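PDB 1XKY: dihydrodipicolinate synthase from Bacillus anthracis, which probably condenses pyruvate with aspartate semialdehyde, the first step committed to the diaminopimelate route of lysine biosynthesis. Local coordinates for residues S96-L99 / T100-T104; H129-A132 / I133-T137; Q293-M296 / Q297-P300; L284-E287 / E288-T291. One frame throughout, in Å; residues are numbered along the deposited sequence.

Interaction 1: S96-L99 / T100-T104; sequences SIDL and TKKAT
T100 turns its hydroxyl back onto the helix that carries it. T100 OG1 donates to S96 O at 2.6 Å, and T100 N donates to the same oxygen at 3.0 Å. The two donors reach it from opposite faces of the carbonyl plane, so S96 O is gripped twice. The first torsion of T100 (chi1 -65°) sets OG1 beside the backbone N, and CG2 lies beside the carbonyl carbon. OG1 has a further hydrogen bond, to T88 OG1. S96 OG bonds to S90 N and N92 O. S96, L99 and T100 are all buried. The next turn repeats the grip: T104 OG1 donates to T100 O at 2.9 Å from above the carbonyl plane.

Helix 93-105 links strands 84-87 and 110-114 of the TIM barrel in a beta-alpha-beta unit. S96, I97 and T100 lie against I133 of helix 123-135. L99 packs on S64, K67 and Y71 of helix 64-78.

The solvent side is looser. The amine end of K101 lies alongside a methyl of I97, with I97 CG2 3.7 Å from K101 NZ. D98 and K102 form a long salt bridge, with D98 OD2 3.5 Å from K102 NZ. The carboxylate rests more closely on the lysine chain, D98 OD2 lying 3.3 Å from K102 CE. A water also joins the pair: it donates to D98 OD1 at 2.5 Å and to D98 O, and accepts a weak bond from K102 NZ.

Interaction 2: H129-A132 / I133-T137; sequences HFKA and IAEST
I133 lays its CD1 methyl over one face of the H129 ring, a CH-pi contact four residues along helix 123-135. I133 CD1 is 3.6 Å from the centroid of the H129 ring and 20° off the ring normal. It sits toward the rim, and I133 CD1 is nearest H129 NE2, at 3.4 Å. Two conformations bring the groups together. H129 sends its ring beside its own carbonyl carbon (chi1 167°), opposite the backbone N. I133 sets CG1 beside its backbone N and extends from there, which carries CD1 back over the ring. H129 ND1 is hydrogen-bonded to T93 OG1, which ties down the ring's rotation. F130 CE1 lies at the ring's edge.

K131 and E135 meet at the surface. K131 is extended until it bends at its last torsion, and E135 is extended beyond CG. K131 NZ then reaches E135 OE2 at 2.9 Å, from above the carboxylate plane. A water accepts from K131 NZ at 3.1 Å and donates to E135 OE1 at 2.6 Å.

S136 OG donates to I133 O at 2.6 Å, in the carbonyl plane and on a lone pair. S136 N donates to the same oxygen.

Helix 123-135 connects strand 110-114 to strand 141-145 in a beta-alpha-beta unit of the TIM barrel. With a donor on each oxygen, the E135 carboxylate is probably favoured in its charged form and restrained in its rotation.

Interaction 3: Q293-M296 / Q297-P300; sequences QSVM and QSIP
S298 folds its hydroxyl back onto V295 O. S298 OG donates to V295 O at 2.5 Å, in the carbonyl plane and on a lone pair. S298 N donates to the same oxygen at 2.9 Å, but from well above the plane. The hydroxyl can do this because chi1 of 69° tucks OG between the backbone N and the carbonyl carbon. I299 N donates to M296 O at 3.2 Å, also from above the plane. Q297 N to Q293 O still spans the usual four residues, and S298 N keeps a weak bond to S294 O. Beyond these the helical pattern gives way to three-residue turns.

M296 and I299 lie side by side. M296 is bent about its CB-CG and CG-SD bonds, and M296 CE meets I299 CD1 at 3.5 Å. On the exposed side, Q297 OE1 rests 3.5 Å from Q293 CG. The two amide planes are only 18° apart, without a hydrogen bond between them.

Further out, R249 NH1 donates to S298 OG, so the hydroxyl is held by two partners. The segment closes helix 286-297 against its neighbours. V295 packs on helix 237-253, M296 reaches helices 218-234 and 261-269, and I299 touches both helix 218-234 and helix 237-253.

Interaction 4: L284-E287 / E288-T291; sequences LTEE and ERVT
T285 and E288 form a capping box at the start of helix 286-297, with T285 as the N-cap. Two hydrogen bonds define it. E288 N donates to T285 OG1 at 3.0 Å. In return T285 N donates to E288 OE1 at 2.8 Å, with an N-H...O angle of 167°, on the anti side of the carboxylate. T285 holds OG1 between its backbone N and carbonyl carbon (chi1 64°), which faces it toward the first turn. E288 sets CG beside its own N and extends beyond it, so OE1 swings back to the cap. The carboxylate would also interact favourably with the positive end of the helix dipole.

The backbone bonds follow at once: R289 N to T285 O, V290 N to E286 O and T291 N to E287 O.

Apolar contact is small. L284 crosses the stem of E288, with L284 CG 3.7 Å from E288 CB. L284 also packs on T261 and T265 of helix 261-269, and on A257 in the loop before it.

The charged contact lies on the surface. E286 and R289 reach out together, with their flat ends turned 37° apart. R289 NE makes weak bonds to both carboxylate oxygens, 3.3 Å to E286 OE2 and 3.5 Å to E286 OE1. R289 NH2 donates to E286 OE1 at 3.2 Å, with that oxygen near the guanidinium plane.

How the interactions relate
The four contacts form two pairs. Interactions 1 and 2 lie on adjacent barrel helices, their centres about 10 Å apart, and they touch directly. T104 OG1 and T137 OG1 are 2.8 Å apart, a probable hydrogen bond, and K101 CE packs on S136 O at 3.4 Å. Interactions 4 and 3 follow each other on helix 286-297, one at its start and one at its end, with centres about 14 Å apart. The pairs are separate: the centres of interactions 2 and 3 are about 43 Å apart. A potassium ion lies about 9 Å from the side chain of A134 in interaction 2, and K131 packs on I165, a potassium-site residue.

Interaction 1: S96-L99 / T100-T104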
loop_
_atom_site.group_PDB
_atom_site.type_symbol
_atom_site.label_atom_id
_atom_site.label_comp_id
_atom_site.label_asym_id
_atom_site.label_seq_id
_atom_site.Cartn_x
_atom_site.Cartn_y
_atom_site.Cartn_z
ATOM N N SER A 96 17.366 1.663 25.779
ATOM C CA SER A 96 16.822 3.019 25.663
ATOM C C SER A 96 16.833 3.750 27.007
ATOM O O SER A 96 17.151 4.941 27.063
ATOM C CB SER A 96 15.408 2.996 25.066
ATOM O OG SER A 96 15.403 2.472 23.749
ATOM N N ILE A 97 16.488 3.042 28.079
ATOM C CA ILE A 97 16.615 3.576 29.441
ATOM C C ILE A 97 18.078 3.933 29.763
ATOM O O ILE A 97 18.361 5.025 30.246
ATOM C CB ILE A 97 16.033 2.590 30.489
ATOM C CG1 ILE A 97 14.497 2.594 30.401
ATOM C CG2 ILE A 97 16.507 2.944 31.903
ATOM C CD1 ILE A 97 13.814 1.432 31.099
ATOM N N ASP A 98 19.004 3.024 29.480
ATOM C CA ASP A 98 20.418 3.305 29.718
ATOM C C ASP A 98 20.870 4.591 29.019
ATOM O O ASP A 98 21.429 5.482 29.655
ATOM C CB ASP A 98 21.301 2.151 29.257
ATOM C CG ASP A 98 22.747 2.329 29.682
ATOM O OD1 ASP A 98 23.020 2.287 30.902
ATOM O OD2 ASP A 98 23.611 2.530 28.796
ATOM N N LEU A 99 20.637 4.681 27.711
ATOM C CA LEU A 99 21.104 5.842 26.940
ATOM C C LEU A 99 20.396 7.126 27.381
ATOM O O LEU A 99 20.976 8.208 27.356
ATOM C CB LEU A 99 20.918 5.608 25.438
ATOM C CG LEU A 99 21.497 6.646 24.476
ATOM C CD1 LEU A 99 23.008 6.831 24.688
ATOM C CD2 LEU A 99 21.210 6.241 23.060
ATOM N N THR A 100 19.142 6.996 27.798
ATOM C CA THR A 100 18.369 8.135 28.278
ATOM C C THR A 100 19.000 8.706 29.555
ATOM O O THR A 100 19.117 9.931 29.689
ATOM C CB THR A 100 16.885 7.757 28.459
ATOM O OG1 THR A 100 16.317 7.452 27.170
ATOM C CG2 THR A 100 16.090 8.884 29.092
ATOM N N LYS A 101 19.434 7.820 30.457
ATOM C CA LYS A 101 20.160 8.217 31.674
ATOM C C LYS A 101 21.437 8.952 31.318
ATOM O O LYS A 101 21.722 10.001 31.870
ATOM C CB LYS A 101 20.545 7.008 32.538
ATOM C CG LYS A 101 19.405 6.098 32.974
ATOM C CD LYS A 101 18.716 6.555 34.240
ATOM C CE LYS A 101 17.619 5.580 34.656
ATOM N NZ LYS A 101 18.141 4.212 34.928
ATOM N N LYS A 102 22.212 8.376 30.403
ATOM C CA LYS A 102 23.469 8.971 29.978
ATOM C C LYS A 102 23.278 10.357 29.355
ATOM O O LYS A 102 24.014 11.288 29.681
ATOM C CB LYS A 102 24.216 8.033 29.027
ATOM C CG LYS A 102 24.850 6.839 29.733
ATOM C CD LYS A 102 25.058 5.677 28.792
ATOM C CE LYS A 102 26.089 4.695 29.309
ATOM N NZ LYS A 102 25.854 4.350 30.742
ATOM N N ALA A 103 22.290 10.499 28.477
ATOM C CA ALA A 103 21.947 11.812 27.920
ATOM C C ALA A 103 21.542 12.802 29.020
ATOM O O ALA A 103 21.966 13.957 29.006
ATOM C CB ALA A 103 20.841 11.691 26.885
ATOM N N THR A 104 20.738 12.343 29.978
ATOM C CA THR A 104 20.302 13.201 31.078
ATOM C C THR A 104 21.516 13.707 31.871
ATOM O O THR A 104 21.582 14.885 32.240
ATOM C CB THR A 104 19.330 12.455 32.025
ATOM O OG1 THR A 104 18.152 12.083 31.307
ATOM C CG2 THR A 104 18.933 13.318 33.221
HETATM O O HOH W 1 22.835 4.442 32.189
#

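Interaction 2: H129-A132 / I133-T137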
loop_
_atom_site.group_PDB
_atom_site.type_symbol
_atom_site.label_atom_id
_atom_site.label_comp_id
_atom_site.label_asym_id
_atom_site.label_seq_id
_atom_site.Cartn_x
_atom_site.Cartn_y
_atom_site.Cartn_z
ATOM N N HIS A 129 6.694 0.477 26.559
ATOM C CA HIS A 129 8.049 0.879 26.173
ATOM C C HIS A 129 8.284 2.350 26.511
ATOM O O HIS A 129 9.215 2.680 27.244
ATOM C CB HIS A 129 8.230 0.582 24.675
ATOM C CG HIS A 129 9.437 1.203 24.039
ATOM N ND1 HIS A 129 10.682 0.609 24.060
ATOM C CD2 HIS A 129 9.566 2.328 23.294
ATOM C CE1 HIS A 129 11.531 1.357 23.373
ATOM N NE2 HIS A 129 10.881 2.407 22.903
ATOM N N PHE A 130 7.420 3.218 25.992
ATOM C CA PHE A 130 7.563 4.665 26.165
ATOM C C PHE A 130 7.352 5.074 27.623
ATOM O O PHE A 130 8.072 5.917 28.146
ATOM C CB PHE A 130 6.571 5.410 25.268
ATOM C CG PHE A 130 6.902 5.347 23.792
ATOM C CD1 PHE A 130 8.152 5.730 23.327
ATOM C CD2 PHE A 130 5.946 4.939 22.868
ATOM C CE1 PHE A 130 8.449 5.700 21.963
ATOM C CE2 PHE A 130 6.236 4.900 21.503
ATOM C CZ PHE A 130 7.483 5.288 21.052
ATOM N N LYS A 131 6.365 4.460 28.273
ATOM C CA LYS A 131 6.104 4.693 29.696
ATOM C C LYS A 131 7.328 4.391 30.560
ATOM O O LYS A 131 7.694 5.194 31.422
ATOM C CB LYS A 131 4.899 3.858 30.158
ATOM C CG LYS A 131 4.546 4.008 31.642
ATOM C CD LYS A 131 3.211 3.361 31.937
ATOM C CE LYS A 131 2.799 3.548 33.384
ATOM N NZ LYS A 131 3.582 2.668 34.279
ATOM N N ALA A 132 7.959 3.243 30.322
ATOM C CA ALA A 132 9.141 2.833 31.085
ATOM C C ALA A 132 10.344 3.763 30.894
ATOM O O ALA A 132 11.067 4.053 31.849
ATOM C CB ALA A 132 9.531 1.401 30.728
ATOM N N ILE A 133 10.572 4.215 29.661
ATOM C CA ILE A 133 11.688 5.123 29.379
ATOM C C ILE A 133 11.412 6.476 30.028
ATOM O O ILE A 133 12.274 7.021 30.716
ATOM C CB ILE A 133 11.957 5.290 27.858
ATOM C CG1 ILE A 133 12.272 3.942 27.211
ATOM C CG2 ILE A 133 13.124 6.285 27.606
ATOM C CD1 ILE A 133 12.005 3.919 25.720
ATOM N N ALA A 134 10.198 6.989 29.837
ATOM C CA ALA A 134 9.797 8.282 30.409
ATOM C C ALA A 134 9.937 8.300 31.939
ATOM O O ALA A 134 10.411 9.282 32.509
ATOM C CB ALA A 134 8.367 8.617 30.002
ATOM N N GLU A 135 9.517 7.208 32.581
ATOM C CA GLU A 135 9.644 7.031 34.039
ATOM C C GLU A 135 11.082 7.089 34.547
ATOM O O GLU A 135 11.324 7.394 35.710
ATOM C CB GLU A 135 9.048 5.688 34.465
ATOM C CG GLU A 135 7.563 5.735 34.678
ATOM C CD GLU A 135 6.943 4.385 34.977
ATOM O OE1 GLU A 135 7.644 3.349 34.875
ATOM O OE2 GLU A 135 5.735 4.367 35.307
ATOM N N SER A 136 12.024 6.765 33.670
ATOM C CA SER A 136 13.421 6.656 34.030
ATOM C C SER A 136 14.138 8.007 34.027
ATOM O O SER A 136 15.282 8.093 34.450
ATOM C CB SER A 136 14.116 5.684 33.065
ATOM O OG SER A 136 14.457 6.322 31.852
ATOM N N THR A 137 13.475 9.056 33.541
ATOM C CA THR A 137 14.109 10.371 33.427
ATOM C C THR A 137 13.179 11.491 33.880
ATOM O O THR A 137 11.974 11.426 33.656
ATOM C CB THR A 137 14.591 10.662 31.968
ATOM O OG1 THR A 137 15.385 11.852 31.949
ATOM C CG2 THR A 137 13.423 10.824 31.001
HETATM O O HOH W 2 6.398 1.465 33.553
#

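Interaction 3: Q293-M296 / Q297-P300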
loop_
_atom_site.group_PDB
_atom_site.type_symbol
_atom_site.label_atom_id
_atom_site.label_comp_id
_atom_site.label_asym_id
_atom_site.label_seq_id
_atom_site.Cartn_x
_atom_site.Cartn_y
_atom_site.Cartn_z
ATOM N N GLN A 293 22.261 19.654 -7.185
ATOM C CA GLN A 293 22.853 20.967 -7.434
ATOM C C GLN A 293 21.896 21.872 -8.207
ATOM O O GLN A 293 21.786 23.061 -7.921
ATOM C CB GLN A 293 24.162 20.821 -8.217
ATOM C CG GLN A 293 24.979 22.101 -8.331
ATOM C CD GLN A 293 26.235 21.908 -9.163
ATOM O OE1 GLN A 293 26.189 21.366 -10.278
ATOM N NE2 GLN A 293 27.366 22.348 -8.628
ATOM N N SER A 294 21.195 21.296 -9.177
ATOM C CA SER A 294 20.300 22.078 -10.017
ATOM C C SER A 294 19.082 22.574 -9.236
ATOM O O SER A 294 18.587 23.662 -9.509
ATOM C CB SER A 294 19.901 21.295 -11.266
ATOM O OG SER A 294 20.977 21.315 -12.202
ATOM N N VAL A 295 18.625 21.808 -8.249
ATOM C CA VAL A 295 17.534 22.273 -7.388
ATOM C C VAL A 295 18.052 23.344 -6.418
ATOM O O VAL A 295 17.451 24.412 -6.286
ATOM C CB VAL A 295 16.845 21.122 -6.609
ATOM C CG1 VAL A 295 15.676 21.664 -5.779
ATOM C CG2 VAL A 295 16.351 20.047 -7.566
ATOM N N MET A 296 19.182 23.072 -5.772
ATOM C CA MET A 296 19.793 24.036 -4.849
ATOM C C MET A 296 20.055 25.388 -5.514
ATOM O O MET A 296 19.849 26.445 -4.900
ATOM C CB MET A 296 21.104 23.479 -4.279
ATOM C CG MET A 296 20.931 22.311 -3.302
ATOM S SD MET A 296 19.802 22.651 -1.923
ATOM C CE MET A 296 20.644 23.982 -1.050
ATOM N N GLN A 297 20.509 25.349 -6.767
ATOM C CA GLN A 297 20.796 26.566 -7.536
ATOM C C GLN A 297 19.535 27.352 -7.918
ATOM O O GLN A 297 19.617 28.546 -8.201
ATOM C CB GLN A 297 21.645 26.239 -8.776
ATOM C CG GLN A 297 23.099 25.962 -8.411
ATOM C CD GLN A 297 23.982 25.496 -9.575
ATOM O OE1 GLN A 297 25.199 25.374 -9.414
ATOM N NE2 GLN A 297 23.379 25.231 -10.738
ATOM N N SER A 298 18.377 26.695 -7.902
ATOM C CA SER A 298 17.096 27.366 -8.150
ATOM C C SER A 298 16.483 28.059 -6.915
ATOM O O SER A 298 15.445 28.703 -7.039
ATOM C CB SER A 298 16.082 26.382 -8.731
ATOM O OG SER A 298 15.684 25.424 -7.774
ATOM N N ILE A 299 17.111 27.931 -5.743
ATOM C CA ILE A 299 16.658 28.655 -4.544
ATOM C C ILE A 299 16.973 30.143 -4.724
ATOM O O ILE A 299 18.121 30.495 -4.993
ATOM C CB ILE A 299 17.377 28.180 -3.259
ATOM C CG1 ILE A 299 17.115 26.690 -2.994
ATOM C CG2 ILE A 299 16.933 29.020 -2.044
ATOM C CD1 ILE A 299 17.964 26.127 -1.868
ATOM N N PRO A 300 15.967 31.023 -4.582
ATOM C CA PRO A 300 16.268 32.450 -4.763
ATOM C C PRO A 300 17.274 32.986 -3.748
ATOM O O PRO A 300 17.181 32.652 -2.567
ATOM C CB PRO A 300 14.903 33.126 -4.567
ATOM C CG PRO A 300 13.904 32.060 -4.794
ATOM C CD PRO A 300 14.541 30.807 -4.278
HETATM O O HOH W 3 20.283 29.338 -4.943
#

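Interaction 4: L284-E287 / E288-T291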
loop_
_atom_site.group_PDB
_atom_site.type_symbol
_atom_site.label_atom_id
_atom_site.label_comp_id
_atom_site.label_asym_id
_atom_site.label_seq_id
_atom_site.Cartn_x
_atom_site.Cartn_y
_atom_site.Cartn_z
ATOM N N LEU A 284 26.505 10.501 -2.545
ATOM C CA LEU A 284 25.789 10.711 -3.797
ATOM C C LEU A 284 26.696 10.372 -4.977
ATOM O O LEU A 284 27.895 10.652 -4.940
ATOM C CB LEU A 284 25.343 12.172 -3.916
ATOM C CG LEU A 284 23.932 12.579 -3.497
ATOM C CD1 LEU A 284 23.527 11.955 -2.220
ATOM C CD2 LEU A 284 23.843 14.096 -3.410
ATOM N N THR A 285 26.129 9.768 -6.016
ATOM C CA THR A 285 26.837 9.639 -7.278
ATOM C C THR A 285 26.986 11.029 -7.870
ATOM O O THR A 285 26.345 11.983 -7.413
ATOM C CB THR A 285 26.107 8.729 -8.296
ATOM O OG1 THR A 285 24.845 9.299 -8.660
ATOM C CG2 THR A 285 25.896 7.356 -7.719
ATOM N N GLU A 286 27.835 11.140 -8.886
ATOM C CA GLU A 286 28.006 12.392 -9.601
ATOM C C GLU A 286 26.689 12.829 -10.233
ATOM O O GLU A 286 26.394 14.015 -10.294
ATOM C CB GLU A 286 29.091 12.260 -10.676
ATOM C CG GLU A 286 29.324 13.532 -11.499
ATOM C CD GLU A 286 29.865 14.701 -10.678
ATOM O OE1 GLU A 286 29.782 15.851 -11.160
ATOM O OE2 GLU A 286 30.379 14.481 -9.558
ATOM N N GLU A 287 25.903 11.863 -10.690
ATOM C CA GLU A 287 24.601 12.140 -11.301
ATOM C C GLU A 287 23.601 12.672 -10.267
ATOM O O GLU A 287 22.893 13.650 -10.523
ATOM C CB GLU A 287 24.049 10.878 -11.984
ATOM C CG GLU A 287 24.862 10.410 -13.208
ATOM C CD GLU A 287 26.178 9.689 -12.875
ATOM O OE1 GLU A 287 26.414 9.305 -11.701
ATOM O OE2 GLU A 287 26.989 9.500 -13.808
ATOM N N GLU A 288 23.560 12.028 -9.101
ATOM C CA GLU A 288 22.721 12.493 -7.982
ATOM C C GLU A 288 23.135 13.885 -7.497
ATOM O O GLU A 288 22.290 14.709 -7.162
ATOM C CB GLU A 288 22.773 11.494 -6.824
ATOM C CG GLU A 288 22.070 10.195 -7.126
ATOM C CD GLU A 288 22.332 9.116 -6.104
ATOM O OE1 GLU A 288 23.462 9.050 -5.549
ATOM O OE2 GLU A 288 21.401 8.319 -5.875
ATOM N N ARG A 289 24.440 14.131 -7.480
ATOM C CA ARG A 289 25.002 15.422 -7.083
ATOM C C ARG A 289 24.589 16.548 -8.040
ATOM O O ARG A 289 24.166 17.616 -7.606
ATOM C CB ARG A 289 26.531 15.318 -7.015
ATOM C CG ARG A 289 27.209 16.440 -6.267
ATOM C CD ARG A 289 28.672 16.547 -6.640
ATOM N NE ARG A 289 28.818 16.984 -8.031
ATOM C CZ ARG A 289 28.689 18.242 -8.460
ATOM N NH1 ARG A 289 28.410 19.236 -7.618
ATOM N NH2 ARG A 289 28.834 18.510 -9.751
ATOM N N VAL A 290 24.719 16.297 -9.343
ATOM C CA VAL A 290 24.277 17.242 -10.378
ATOM C C VAL A 290 22.766 17.529 -10.284
ATOM O O VAL A 290 22.330 18.675 -10.407
ATOM C CB VAL A 290 24.647 16.719 -11.800
ATOM C CG1 VAL A 290 23.958 17.535 -12.891
ATOM C CG2 VAL A 290 26.159 16.752 -12.006
ATOM N N THR A 291 21.972 16.492 -10.056
ATOM C CA THR A 291 20.527 16.657 -9.878
ATOM C C THR A 291 20.186 17.545 -8.666
ATOM O O THR A 291 19.359 18.457 -8.760
ATOM C CB THR A 291 19.833 15.277 -9.758
ATOM O OG1 THR A 291 20.078 14.518 -10.952
ATOM C CG2 THR A 291 18.327 15.423 -9.558
#